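Local coordinates for phosphoribosylamine--glycine ligase (Thermotoga maritima, PDB 1VKZ), which catalyses the ATP-dependent joining of glycine to 5-phosphoribosylamine, giving glycinamide ribonucleotide in de novo purine biosynthesis, at residues 374-379 / 399-404. Sequence-based numbering, arbitrary orientation.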
loop_
_atom_site.group_PDB
_atom_site.type_symbol
_atom_site.label_atom_id
_atom_site.label_comp_id
_atom_site.label_asym_id
_atom_site.label_seq_id
_atom_site.Cartn_x
_atom_site.Cartn_y
_atom_site.Cartn_z
ATOM N N ARG A 374 -4.027 -0.647 13.380
ATOM C CA ARG A 374 -5.248 -0.965 12.679
ATOM C C ARG A 374 -5.621 -2.391 13.045
ATOM O O ARG A 374 -4.835 -3.346 12.847
ATOM C CB ARG A 374 -5.054 -0.790 11.176
ATOM C CG ARG A 374 -4.598 0.633 10.867
ATOM C CD ARG A 374 -4.632 1.050 9.401
ATOM N NE ARG A 374 -3.566 0.432 8.611
ATOM C CZ ARG A 374 -3.469 0.525 7.293
ATOM N NH1 ARG A 374 -4.363 1.207 6.604
ATOM N NH2 ARG A 374 -2.486 -0.072 6.670
ATOM N N VAL A 375 -6.840 -2.526 13.570
ATOM C CA VAL A 375 -7.295 -3.766 14.180
ATOM C C VAL A 375 -8.056 -4.559 13.137
ATOM O O VAL A 375 -7.646 -5.672 12.737
ATOM C CB VAL A 375 -8.150 -3.465 15.450
ATOM C CG1 VAL A 375 -8.480 -4.736 16.260
ATOM C CG2 VAL A 375 -7.406 -2.505 16.320
ATOM N N LEU A 376 -9.144 -3.971 12.674
ATOM C CA LEU A 376 -10.049 -4.650 11.753
ATOM C C LEU A 376 -10.404 -3.799 10.548
ATOM O O LEU A 376 -10.511 -2.577 10.631
ATOM C CB LEU A 376 -11.372 -5.021 12.453
ATOM C CG LEU A 376 -11.210 -5.900 13.683
ATOM C CD1 LEU A 376 -12.352 -5.726 14.654
ATOM C CD2 LEU A 376 -11.083 -7.358 13.286
ATOM N N HIS A 377 -10.692 -4.500 9.458
ATOM C CA HIS A 377 -11.287 -3.929 8.293
ATOM C C HIS A 377 -12.697 -4.478 8.193
ATOM O O HIS A 377 -12.882 -5.663 8.002
ATOM C CB HIS A 377 -10.420 -4.288 7.115
ATOM C CG HIS A 377 -9.013 -3.830 7.293
ATOM N ND1 HIS A 377 -8.484 -2.772 6.588
ATOM C CD2 HIS A 377 -8.050 -4.231 8.155
ATOM C CE1 HIS A 377 -7.240 -2.568 6.982
ATOM N NE2 HIS A 377 -6.949 -3.445 7.927
ATOM N N CYS A 378 -13.693 -3.596 8.350
ATOM C CA CYS A 378 -15.095 -3.950 8.130
ATOM C C CYS A 378 -15.557 -3.667 6.693
ATOM O O CYS A 378 -15.513 -2.534 6.219
ATOM C CB CYS A 378 -15.963 -3.219 9.118
ATOM S SG CYS A 378 -15.701 -3.807 10.800
HETATM N N MSE A 379 -15.944 -4.715 5.978
HETATM C CA MSE A 379 -16.292 -4.575 4.562
HETATM C C MSE A 379 -17.806 -4.487 4.396
HETATM O O MSE A 379 -18.557 -5.208 5.046
HETATM C CB MSE A 379 -15.765 -5.750 3.710
HETATM C CG MSE A 379 -14.284 -6.119 3.915
HETATM SE SE MSE A 379 -13.036 -4.657 3.481
HETATM C CE MSE A 379 -12.807 -4.040 5.048
ATOM N N VAL A 399 -19.191 -4.419 15.915
ATOM C CA VAL A 399 -17.861 -4.865 16.293
ATOM C C VAL A 399 -17.412 -3.939 17.406
ATOM O O VAL A 399 -17.500 -2.718 17.243
ATOM C CB VAL A 399 -16.885 -4.812 15.087
ATOM C CG1 VAL A 399 -15.478 -5.136 15.536
ATOM C CG2 VAL A 399 -17.292 -5.789 14.016
ATOM N N HIS A 400 -16.942 -4.496 18.525
ATOM C CA HIS A 400 -16.524 -3.663 19.659
ATOM C C HIS A 400 -15.191 -4.048 20.268
ATOM O O HIS A 400 -14.848 -5.225 20.401
ATOM C CB HIS A 400 -17.593 -3.684 20.730
ATOM C CG HIS A 400 -17.147 -3.204 22.095
ATOM N ND1 HIS A 400 -16.889 -1.876 22.380
ATOM C CD2 HIS A 400 -17.014 -3.870 23.273
ATOM C CE1 HIS A 400 -16.574 -1.752 23.659
ATOM N NE2 HIS A 400 -16.643 -2.946 24.221
ATOM N N PHE A 401 -14.433 -3.022 20.614
ATOM C CA PHE A 401 -13.355 -3.154 21.566
ATOM C C PHE A 401 -13.141 -1.770 22.101
ATOM O O PHE A 401 -13.571 -0.818 21.485
ATOM C CB PHE A 401 -12.090 -3.741 20.964
ATOM C CG PHE A 401 -11.584 -3.007 19.762
ATOM C CD1 PHE A 401 -12.070 -3.306 18.492
ATOM C CD2 PHE A 401 -10.618 -2.010 19.893
ATOM C CE1 PHE A 401 -11.591 -2.655 17.400
ATOM C CE2 PHE A 401 -10.142 -1.344 18.781
ATOM C CZ PHE A 401 -10.629 -1.667 17.545
ATOM N N GLU A 402 -12.504 -1.656 23.256
ATOM C CA GLU A 402 -12.429 -0.366 23.939
ATOM C C GLU A 402 -11.498 0.591 23.221
ATOM O O GLU A 402 -10.453 0.190 22.704
ATOM C CB GLU A 402 -11.995 -0.542 25.387
ATOM C CG GLU A 402 -12.166 0.699 26.238
ATOM C CD GLU A 402 -12.131 0.382 27.716
ATOM O OE1 GLU A 402 -12.188 -0.818 28.084
ATOM O OE2 GLU A 402 -12.049 1.337 28.510
ATOM N N GLY A 403 -11.904 1.857 23.199
ATOM C CA GLY A 403 -11.211 2.876 22.433
ATOM C C GLY A 403 -11.309 2.693 20.943
ATOM O O GLY A 403 -10.451 3.172 20.210
ATOM N N LYS A 404 -12.367 2.009 20.499
ATOM C CA LYS A 404 -12.562 1.656 19.089
ATOM C C LYS A 404 -12.671 2.920 18.249
ATOM O O LYS A 404 -13.586 3.713 18.447
ATOM C CB LYS A 404 -13.816 0.783 18.944
ATOM C CG LYS A 404 -14.532 0.856 17.592
ATOM C CD LYS A 404 -15.707 -0.138 17.548
ATOM C CE LYS A 404 -16.865 0.378 16.668
ATOM N NZ LYS A 404 -18.188 -0.182 17.040
#
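Within strand 374-382, V375 to C378 runs nearly antiparallel to V399-F401 (163°), but the backbones stay well separated, with CA of C378 and CA of V399 8.7 Å from each other, so side chains alone bridge them. A classic beta bulge, with V375 and L376 both opposite L333 of strand 327-334, lets these two consecutive residues point at the loop. V375 meets F401 tip to tip: its CG2, beside the backbone N, comes to 3.5 Å from the ring's CZ, while CG1, anti to that N, makes an off-centre CH-pi contact at 4.3 Å from the F401 ring centroid. The ring gets there from the crowded chi1 position, with CG between N and the carbonyl carbon (55°). K404 CB sits over the centre of one ring face, 4.1 Å above the plane, brought back there by the type II turn F401-K404. Next along, L376 CD1 presses end-on against V399 CG1 at 3.3 Å, a tight fit, and the same methyl skims F401 CE1 as the two side chains pass in opposite directions. The other V399 methyl, CG2, lies 4.1 Å from C378 SG. On the loop side, K404 NZ reaches back to V399 O at 2.6 Å, almost along the C=O axis, and also bonds A396 O near the end of helix 385-398. An alanine at F401 would remove the ring and would probably leave V375 without its partner here and K404 CB without the face it packs on. Burial of apolar groups and van der Waals contact, with no polar bond between them, hold the two C-domain segments together.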